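Local structure of delta-endotoxin CYTB (Bacillus thuringiensis serovar kyushuensis, 1CBY) at the interface of chains A and B. The protein kills the larvae of dipteran insects by forming pores in the epithelial cell membrane of the midgut, and is seen here as the inactive dimeric protoxin. Coordinates in Å, arbitrary orientation; residue numbers count along the deposited sequence, not the author numbering. Chains: chain A/B, Delta-endotoxin CYTB.

Contacts 1 and 2 lie about 11 Å apart, measured between the centres of their C-alpha atoms, and both belong to the two-fold dimer of the protoxin, so each has a twin with the chains exchanged. Helix 129-141 of chain B runs through both: B:Ser134 borders contact 1, while B:Ser130 and B:Asn133 belong to contact 2. Contact 1 is a continuous sheet made by the intertwined N-terminal arms; contact 2 is a looser polar meeting of helix and loop. Because strand 28-36 precedes the processing stop at Ser38, proteolysis would remove the sheet pairing of contact 1 and probably weaken contact 2 with it.

Contact 1: the interface of chains A and B. Residues chain A 32-34, 44; chain B 30-32, 134.
Strand 28-36 of chain A runs antiparallel to strand 28-36 of chain B, while strand 44-48 of chain A starts parallel to the other edge of the same chain B strand. This is the arm exchange of a Cyt-family protoxin: each subunit's N-terminal strand is inserted beside strands of the other. A:Val32 faces B:Val32 at the two-fold axis, their CA atoms 4.4 Å apart. Beside this pair, the N of A:Leu33 donates to the O of B:Ile31 at 2.7 Å, and the N of B:Ile31 returns a bond to the O of A:Leu33 at 2.8 Å. The twin pairing repeats these bonds across the axis. B:His30 lies on the chain B strand placed between the two chain A strands, paired with A:Thr34 on one side and A:Asn44 on the other. With CG anti to the backbone N (chi1 -171°), its imidazole stands off the sheet and lies alongside the amide of A:Asn44, the two planes turned 54° apart. ND2 of A:Asn44 meets the ring at its ND1 edge, close to the ring plane and 2.8 Å from ND1 of B:His30, a hydrogen bond if this ring nitrogen is the acceptor, which would steer the proton to NE2. Methyl CG1 of A:Val32 instead lies over one face, 3.8 Å from NE2 of B:His30. The hydroxyl OG1 of A:Thr34 lies towards the same face, 3.7 Å from CD2 of B:His30.

Contact 2: the interface of chains A and B. Residues chain A 148, 150, 152; chain B 130, 133.
A:Glu152 and B:Ser130 supply the polar link between a loop of chain A and the first turn of helix 129-141 of chain B. The chain of A:Glu152 bends at chi2 (-70°), which turns its carboxylate towards the helix. Hydroxyl OG of B:Ser130 donates a weak hydrogen bond to OE1 of A:Glu152, 3.4 Å away, and lies almost as near to the other carboxylate oxygen, OE2 of A:Glu152, at 3.6 Å. The hydroxyl therefore addresses both branches of the carboxylate loosely, beside the first turn of the helix.

A second polar cluster surrounds the amide of B:Asn133. As modelled, OD1 of B:Asn133 is 3.2 Å from the carbonyl O of A:Thr148. The same OD1 of B:Asn133 lies 3.7 Å from OE2 of A:Glu152, and the O of A:Ile150 is also nearby. All are acceptors, so a flipped amide, bringing ND2 to this side, would suit the surroundings better; at this resolution the two orientations are hard to tell apart. The side chains of A:Glu152 and B:Asn133 pass in opposite directions, their flat groups turned 59° apart.

Apolar packing comes from A:Thr148 in 3-10 helix 146-149. Methyl CG2 of A:Thr148, anti to the backbone N, reaches the helix backbone, 3.9 Å from CA of B:Asn133. Together these modest contacts seat the helix of one subunit against its partner and supplement the exchanged arms in the inactive dimer, and would presumably part when the toxin becomes monomeric.

Contact 1: the interface of chains A and B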
# COMPACT_ATOMS: atom_id res chain seq x y z
N VAL A 32 -0.36 2.28 4.43
CA VAL A 32 -1.17 2.43 3.23
C VAL A 32 -2.22 3.44 3.66
O VAL A 32 -3.08 3.15 4.49
CB VAL A 32 -1.84 1.12 2.81
CG1 VAL A 32 -2.57 1.31 1.49
CG2 VAL A 32 -0.81 0.02 2.68
N LEU A 33 -2.08 4.66 3.16
CA LEU A 33 -2.98 5.75 3.49
C LEU A 33 -4.08 5.99 2.47
O LEU A 33 -3.80 6.23 1.29
CB LEU A 33 -2.19 7.05 3.64
CG LEU A 33 -2.23 7.83 4.95
CD1 LEU A 33 -1.67 9.22 4.69
CD2 LEU A 33 -3.65 7.93 5.49
N THR A 34 -5.32 5.93 2.93
CA THR A 34 -6.47 6.21 2.08
C THR A 34 -7.18 7.31 2.86
O THR A 34 -7.76 7.07 3.91
CB THR A 34 -7.37 4.99 1.89
OG1 THR A 34 -6.58 3.89 1.44
CG2 THR A 34 -8.43 5.29 0.84
N ASN A 44 -2.18 6.08 -8.40
CA ASN A 44 -1.90 5.12 -7.34
C ASN A 44 -0.54 5.66 -6.88
O ASN A 44 0.47 5.57 -7.60
CB ASN A 44 -1.77 3.70 -7.90
CG ASN A 44 -1.86 2.63 -6.82
OD1 ASN A 44 -1.93 1.44 -7.13
ND2 ASN A 44 -1.86 3.03 -5.55
N HIS B 30 -4.69 7.54 -2.45
CA HIS B 30 -4.22 6.21 -2.10
C HIS B 30 -2.71 6.30 -2.11
O HIS B 30 -2.08 6.20 -3.17
CB HIS B 30 -4.70 5.19 -3.12
CG HIS B 30 -4.45 3.78 -2.71
ND1 HIS B 30 -3.41 3.05 -3.24
CD2 HIS B 30 -5.12 3.02 -1.81
CE1 HIS B 30 -3.47 1.87 -2.66
NE2 HIS B 30 -4.49 1.80 -1.79
N ILE B 31 -2.13 6.54 -0.94
CA ILE B 31 -0.69 6.70 -0.80
C ILE B 31 -0.01 5.61 0.02
O ILE B 31 -0.33 5.43 1.19
CB ILE B 31 -0.36 8.04 -0.11
CG1 ILE B 31 -1.05 9.20 -0.83
CG2 ILE B 31 1.15 8.26 -0.07
CD1 ILE B 31 -0.98 10.50 -0.06
N VAL B 32 0.91 4.88 -0.60
CA VAL B 32 1.65 3.86 0.14
C VAL B 32 2.85 4.65 0.67
O VAL B 32 3.72 5.07 -0.09
CB VAL B 32 2.14 2.72 -0.76
CG1 VAL B 32 2.80 1.64 0.09
CG2 VAL B 32 0.98 2.13 -1.53
N SER B 134 -9.14 -2.85 0.57
CA SER B 134 -7.87 -2.72 1.27
C SER B 134 -7.73 -3.92 2.20
O SER B 134 -6.68 -4.56 2.24
CB SER B 134 -7.83 -1.44 2.10
OG SER B 134 -7.91 -0.30 1.26

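Contact 2: the interface of chains A and B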
# COMPACT_ATOMS: atom_id res chain seq x y z
N THR A 148 -9.52 -6.75 -6.93
CA THR A 148 -9.53 -6.00 -5.68
C THR A 148 -9.32 -4.51 -5.97
O THR A 148 -9.28 -3.69 -5.05
CB THR A 148 -8.41 -6.49 -4.74
OG1 THR A 148 -8.30 -7.92 -4.80
CG2 THR A 148 -8.71 -6.10 -3.30
N ILE A 150 -11.18 -2.96 -8.59
CA ILE A 150 -12.28 -2.53 -9.43
C ILE A 150 -13.00 -1.34 -8.78
O ILE A 150 -13.26 -1.34 -7.58
CB ILE A 150 -13.24 -3.70 -9.76
CG1 ILE A 150 -14.15 -3.32 -10.92
CG2 ILE A 150 -14.04 -4.10 -8.53
CD1 ILE A 150 -14.89 -4.49 -11.53
N GLU A 152 -11.65 1.75 -8.66
CA GLU A 152 -10.66 2.67 -8.10
C GLU A 152 -10.31 3.66 -9.20
O GLU A 152 -10.27 3.30 -10.37
CB GLU A 152 -9.41 1.90 -7.66
CG GLU A 152 -9.65 0.83 -6.60
CD GLU A 152 -10.00 1.38 -5.22
OE1 GLU A 152 -10.05 2.62 -5.05
OE2 GLU A 152 -10.22 0.57 -4.30
N SER B 130 -13.66 0.69 -1.15
CA SER B 130 -12.22 0.87 -1.02
C SER B 130 -11.69 0.24 0.26
O SER B 130 -10.69 -0.47 0.23
CB SER B 130 -11.85 2.35 -1.06
OG SER B 130 -12.12 2.93 -2.32
N ASN B 133 -11.71 -3.45 0.11
CA ASN B 133 -10.76 -3.89 -0.91
C ASN B 133 -9.38 -3.86 -0.26
O ASN B 133 -8.57 -4.75 -0.49
CB ASN B 133 -10.79 -2.96 -2.13
CG ASN B 133 -11.88 -3.32 -3.12
OD1 ASN B 133 -12.14 -2.57 -4.06
ND2 ASN B 133 -12.53 -4.47 -2.93